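Local coordinates for biogenic amine-binding protein (Rhodnius prolixus, PDB 4GE1) that binds biogenic amines such as serotonin and norepinephrine in a lipocalin pocket, probably sequestering them while the insect feeds on blood, at residues 8-19 / 111-121. Numbering follows the deposited sequence.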
loop_
_atom_site.group_PDB
_atom_site.type_symbol
_atom_site.label_atom_id
_atom_site.label_comp_id
_atom_site.label_asym_id
_atom_site.label_seq_id
_atom_site.Cartn_x
_atom_site.Cartn_y
_atom_site.Cartn_z
ATOM N N VAL A 8 -10.835 -2.478 11.411
ATOM C CA VAL A 8 -11.054 -1.039 11.339
ATOM C C VAL A 8 -12.196 -0.725 10.379
ATOM O O VAL A 8 -12.398 -1.435 9.390
ATOM C CB VAL A 8 -9.774 -0.270 10.899
ATOM C CG1 VAL A 8 -8.550 -0.777 11.651
ATOM C CG2 VAL A 8 -9.559 -0.389 9.410
ATOM N N ASP A 9 -12.947 0.330 10.685
ATOM C CA ASP A 9 -14.011 0.795 9.805
ATOM C C ASP A 9 -13.396 1.336 8.520
ATOM O O ASP A 9 -12.312 1.920 8.551
ATOM C CB ASP A 9 -14.849 1.879 10.482
ATOM C CG ASP A 9 -15.492 1.400 11.775
ATOM O OD1 ASP A 9 -15.524 0.173 12.012
ATOM O OD2 ASP A 9 -15.971 2.255 12.551
ATOM N N THR A 10 -14.098 1.144 7.405
ATOM C CA THR A 10 -13.569 1.421 6.071
ATOM C C THR A 10 -14.523 2.294 5.255
ATOM O O THR A 10 -15.668 2.507 5.650
ATOM C CB THR A 10 -13.368 0.117 5.285
ATOM O OG1 THR A 10 -14.610 -0.598 5.242
ATOM C CG2 THR A 10 -12.330 -0.757 5.953
ATOM N N VAL A 11 -14.041 2.773 4.109
ATOM C CA VAL A 11 -14.812 3.654 3.236
ATOM C C VAL A 11 -16.055 2.963 2.696
ATOM O O VAL A 11 -15.977 1.848 2.181
ATOM C CB VAL A 11 -13.981 4.115 2.015
ATOM C CG1 VAL A 11 -14.704 5.219 1.272
ATOM C CG2 VAL A 11 -12.603 4.574 2.439
ATOM N N LYS A 12 -17.197 3.632 2.808
ATOM C CA LYS A 12 -18.441 3.119 2.244
ATOM C C LYS A 12 -18.546 3.499 0.774
ATOM O O LYS A 12 -18.068 4.553 0.362
ATOM C CB LYS A 12 -19.646 3.673 3.001
ATOM C CG LYS A 12 -20.465 2.617 3.718
ATOM C CD LYS A 12 -21.906 3.068 3.908
ATOM C CE LYS A 12 -21.995 4.360 4.708
ATOM N NZ LYS A 12 -23.411 4.748 4.969
ATOM N N ASP A 13 -19.178 2.636 -0.015
ATOM C CA ASP A 13 -19.335 2.884 -1.447
ATOM C C ASP A 13 -17.981 3.127 -2.125
ATOM O O ASP A 13 -17.718 4.203 -2.665
ATOM C CB ASP A 13 -20.290 4.056 -1.686
ATOM C CG ASP A 13 -21.575 3.933 -0.877
ATOM O OD1 ASP A 13 -22.519 3.255 -1.342
ATOM O OD2 ASP A 13 -21.636 4.517 0.226
ATOM N N PHE A 14 -17.131 2.107 -2.087
ATOM C CA PHE A 14 -15.789 2.176 -2.656
ATOM C C PHE A 14 -15.852 2.105 -4.179
ATOM O O PHE A 14 -16.327 1.117 -4.745
ATOM C CB PHE A 14 -14.953 1.021 -2.102
ATOM C CG PHE A 14 -13.462 1.217 -2.218
ATOM C CD1 PHE A 14 -12.839 2.309 -1.634
ATOM C CD2 PHE A 14 -12.682 0.283 -2.873
ATOM C CE1 PHE A 14 -11.460 2.479 -1.721
ATOM C CE2 PHE A 14 -11.297 0.443 -2.963
ATOM C CZ PHE A 14 -10.688 1.543 -2.386
ATOM N N ASN A 15 -15.389 3.162 -4.841
ATOM C CA ASN A 15 -15.351 3.190 -6.301
ATOM C C ASN A 15 -14.045 2.596 -6.826
ATOM O O ASN A 15 -13.031 3.287 -6.939
ATOM C CB ASN A 15 -15.539 4.616 -6.823
ATOM C CG ASN A 15 -15.782 4.661 -8.327
ATOM O OD1 ASN A 15 -15.153 3.933 -9.099
ATOM N ND2 ASN A 15 -16.710 5.510 -8.746
ATOM N N LYS A 16 -14.079 1.306 -7.137
ATOM C CA LYS A 16 -12.889 0.584 -7.552
ATOM C C LYS A 16 -12.281 1.175 -8.818
ATOM O O LYS A 16 -11.068 1.360 -8.906
ATOM C CB LYS A 16 -13.217 -0.894 -7.760
ATOM C CG LYS A 16 -13.808 -1.568 -6.529
ATOM C CD LYS A 16 -13.902 -3.073 -6.725
ATOM C CE LYS A 16 -14.842 -3.702 -5.718
ATOM N NZ LYS A 16 -16.214 -3.131 -5.819
ATOM N N ASP A 17 -13.133 1.475 -9.794
ATOM C CA ASP A 17 -12.679 2.021 -11.066
ATOM C C ASP A 17 -11.823 3.269 -10.876
ATOM O O ASP A 17 -10.795 3.422 -11.531
ATOM C CB ASP A 17 -13.876 2.339 -11.969
ATOM C CG ASP A 17 -14.634 1.097 -12.394
ATOM O OD1 ASP A 17 -13.986 0.065 -12.658
ATOM O OD2 ASP A 17 -15.880 1.153 -12.468
ATOM N N ASN A 18 -12.252 4.154 -9.979
ATOM C CA ASN A 18 -11.552 5.414 -9.732
ATOM C C ASN A 18 -10.354 5.267 -8.802
ATOM O O ASN A 18 -9.533 6.177 -8.688
ATOM C CB ASN A 18 -12.502 6.455 -9.135
ATOM C CG ASN A 18 -13.547 6.937 -10.124
ATOM O OD1 ASN A 18 -13.359 6.861 -11.338
ATOM N ND2 ASN A 18 -14.656 7.449 -9.603
ATOM N N PHE A 19 -10.263 4.139 -8.111
ATOM C CA PHE A 19 -9.178 3.967 -7.156
ATOM C C PHE A 19 -8.015 3.183 -7.752
ATOM O O PHE A 19 -6.863 3.619 -7.689
ATOM C CB PHE A 19 -9.668 3.304 -5.865
ATOM C CG PHE A 19 -8.639 3.304 -4.760
ATOM C CD1 PHE A 19 -7.783 2.229 -4.591
ATOM C CD2 PHE A 19 -8.529 4.385 -3.892
ATOM C CE1 PHE A 19 -6.832 2.228 -3.571
ATOM C CE2 PHE A 19 -7.587 4.389 -2.879
ATOM C CZ PHE A 19 -6.736 3.311 -2.720
ATOM N N SER A 111 -7.652 -2.607 4.531
ATOM C CA SER A 111 -8.809 -1.806 4.926
ATOM C C SER A 111 -8.577 -0.329 4.669
ATOM O O SER A 111 -7.793 0.311 5.370
ATOM C CB SER A 111 -9.128 -2.010 6.416
ATOM O OG SER A 111 -9.015 -3.370 6.786
ATOM N N TYR A 112 -9.255 0.217 3.668
ATOM C CA TYR A 112 -9.163 1.648 3.408
ATOM C C TYR A 112 -10.060 2.446 4.349
ATOM O O TYR A 112 -11.290 2.359 4.307
ATOM C CB TYR A 112 -9.390 1.989 1.926
ATOM C CG TYR A 112 -8.123 1.801 1.121
ATOM C CD1 TYR A 112 -7.884 0.621 0.434
ATOM C CD2 TYR A 112 -7.138 2.783 1.100
ATOM C CE1 TYR A 112 -6.711 0.432 -0.286
ATOM C CE2 TYR A 112 -5.955 2.604 0.384
ATOM C CZ TYR A 112 -5.750 1.426 -0.309
ATOM O OH TYR A 112 -4.583 1.225 -1.013
ATOM N N ILE A 113 -9.401 3.203 5.217
ATOM C CA ILE A 113 -10.047 4.045 6.204
ATOM C C ILE A 113 -10.713 5.254 5.553
ATOM O O ILE A 113 -11.807 5.664 5.962
ATOM C CB ILE A 113 -9.008 4.509 7.236
ATOM C CG1 ILE A 113 -8.468 3.304 8.003
ATOM C CG2 ILE A 113 -9.600 5.541 8.174
ATOM C CD1 ILE A 113 -7.289 3.624 8.895
ATOM N N ASP A 114 -10.054 5.808 4.534
ATOM C CA ASP A 114 -10.559 6.975 3.811
ATOM C C ASP A 114 -9.763 7.233 2.524
ATOM O O ASP A 114 -8.608 6.815 2.401
ATOM C CB ASP A 114 -10.518 8.216 4.705
ATOM C CG ASP A 114 -11.270 9.396 4.110
ATOM O OD1 ASP A 114 -12.231 9.173 3.343
ATOM O OD2 ASP A 114 -10.907 10.551 4.419
ATOM N N THR A 115 -10.387 7.927 1.575
ATOM C CA THR A 115 -9.718 8.335 0.340
ATOM C C THR A 115 -10.597 9.285 -0.464
ATOM O O THR A 115 -11.824 9.192 -0.423
ATOM C CB THR A 115 -9.383 7.134 -0.555
ATOM O OG1 THR A 115 -8.654 7.584 -1.706
ATOM C CG2 THR A 115 -10.661 6.438 -1.011
ATOM N N ASP A 116 -9.971 10.203 -1.192
ATOM C CA ASP A 116 -10.710 11.067 -2.102
ATOM C C ASP A 116 -10.391 10.671 -3.540
ATOM O O ASP A 116 -10.751 11.374 -4.487
ATOM C CB ASP A 116 -10.388 12.542 -1.850
ATOM C CG ASP A 116 -8.973 12.912 -2.255
ATOM O OD1 ASP A 116 -8.167 11.997 -2.540
ATOM O OD2 ASP A 116 -8.666 14.123 -2.278
ATOM N N TYR A 117 -9.704 9.541 -3.684
ATOM C CA TYR A 117 -9.423 8.938 -4.989
ATOM C C TYR A 117 -8.320 9.635 -5.802
ATOM O O TYR A 117 -7.438 8.969 -6.359
ATOM C CB TYR A 117 -10.712 8.800 -5.815
ATOM C CG TYR A 117 -11.759 7.942 -5.136
ATOM C CD1 TYR A 117 -11.754 6.561 -5.283
ATOM C CD2 TYR A 117 -12.744 8.513 -4.329
ATOM C CE1 TYR A 117 -12.701 5.770 -4.657
ATOM C CE2 TYR A 117 -13.695 7.729 -3.692
ATOM C CZ TYR A 117 -13.667 6.358 -3.861
ATOM O OH TYR A 117 -14.600 5.566 -3.238
ATOM N N SER A 118 -8.363 10.963 -5.870
ATOM C CA SER A 118 -7.452 11.700 -6.747
ATOM C C SER A 118 -6.321 12.429 -6.013
ATOM O O SER A 118 -5.527 13.131 -6.636
ATOM C CB SER A 118 -8.224 12.663 -7.670
ATOM O OG SER A 118 -8.902 13.682 -6.951
ATOM N N LYS A 119 -6.241 12.255 -4.697
ATOM C CA LYS A 119 -5.182 12.895 -3.919
ATOM C C LYS A 119 -4.566 11.995 -2.853
ATOM O O LYS A 119 -3.347 11.788 -2.841
ATOM C CB LYS A 119 -5.682 14.186 -3.274
ATOM C CG LYS A 119 -5.818 15.343 -4.238
ATOM C CD LYS A 119 -6.246 16.604 -3.518
ATOM C CE LYS A 119 -6.265 17.785 -4.467
ATOM N NZ LYS A 119 -7.161 17.540 -5.631
ATOM N N TYR A 120 -5.405 11.469 -1.962
ATOM C CA TYR A 120 -4.918 10.747 -0.792
ATOM C C TYR A 120 -5.750 9.513 -0.468
ATOM O O TYR A 120 -6.923 9.422 -0.825
ATOM C CB TYR A 120 -4.928 11.670 0.427
ATOM C CG TYR A 120 -6.311 11.835 1.037
ATOM C CD1 TYR A 120 -6.744 11.012 2.079
ATOM C CD2 TYR A 120 -7.187 12.802 0.562
ATOM C CE1 TYR A 120 -8.016 11.157 2.632
ATOM C CE2 TYR A 120 -8.458 12.956 1.108
ATOM C CZ TYR A 120 -8.867 12.131 2.142
ATOM O OH TYR A 120 -10.125 12.286 2.681
ATOM N N SER A 121 -5.131 8.571 0.228
ATOM C CA SER A 121 -5.853 7.464 0.832
ATOM C C SER A 121 -5.157 7.075 2.126
ATOM O O SER A 121 -3.953 7.258 2.269
ATOM C CB SER A 121 -5.926 6.268 -0.114
ATOM O OG SER A 121 -4.637 5.786 -0.441
#
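Phe19 stands edge-on to the face of Tyr112, the planes at 67° and the ring centres 4.5 Å apart. With CG anti to the backbone N (chi1 -171°), its side chain runs from the short helix 16-19 into the protein. CB lies 3.9 Å from Tyr117 CD1, at that ring's edge; CD2 nears Thr115 OG1 and CG2, and CE2 has Thr115 OG1 and Ser121 CB beside it. At the tip, CZ comes within 3.2 Å of Tyr112 CZ, and CE1 joins it there. Phe14 CZ sits over the rim of one Phe19 face; a flat apolar ring suits this buried place. Tyrosine suits position 112 because its ring packs here while its OH bonds to Gln139 and its side chain touches the bound tryptamine. Tyr117 offers Phe19 CB and Asn15 CB a ring and reaches the backbone with its hydroxyl: Asn15 N donates to Tyr117 OH (3.0 Å, 174°). Compact, branched Val11 lays methyl CG2 on the strand backbone beside its own bond, Val11 N to Tyr112 O (2.8 Å). Residues 8-11 thus lie along the end of strand 102-115, and residues 14-19 pack on the turn to antiparallel strand 120-127, with Trp24 of strand 23-31 against Phe19 and helix 150-159 on Asp114 and Tyr120.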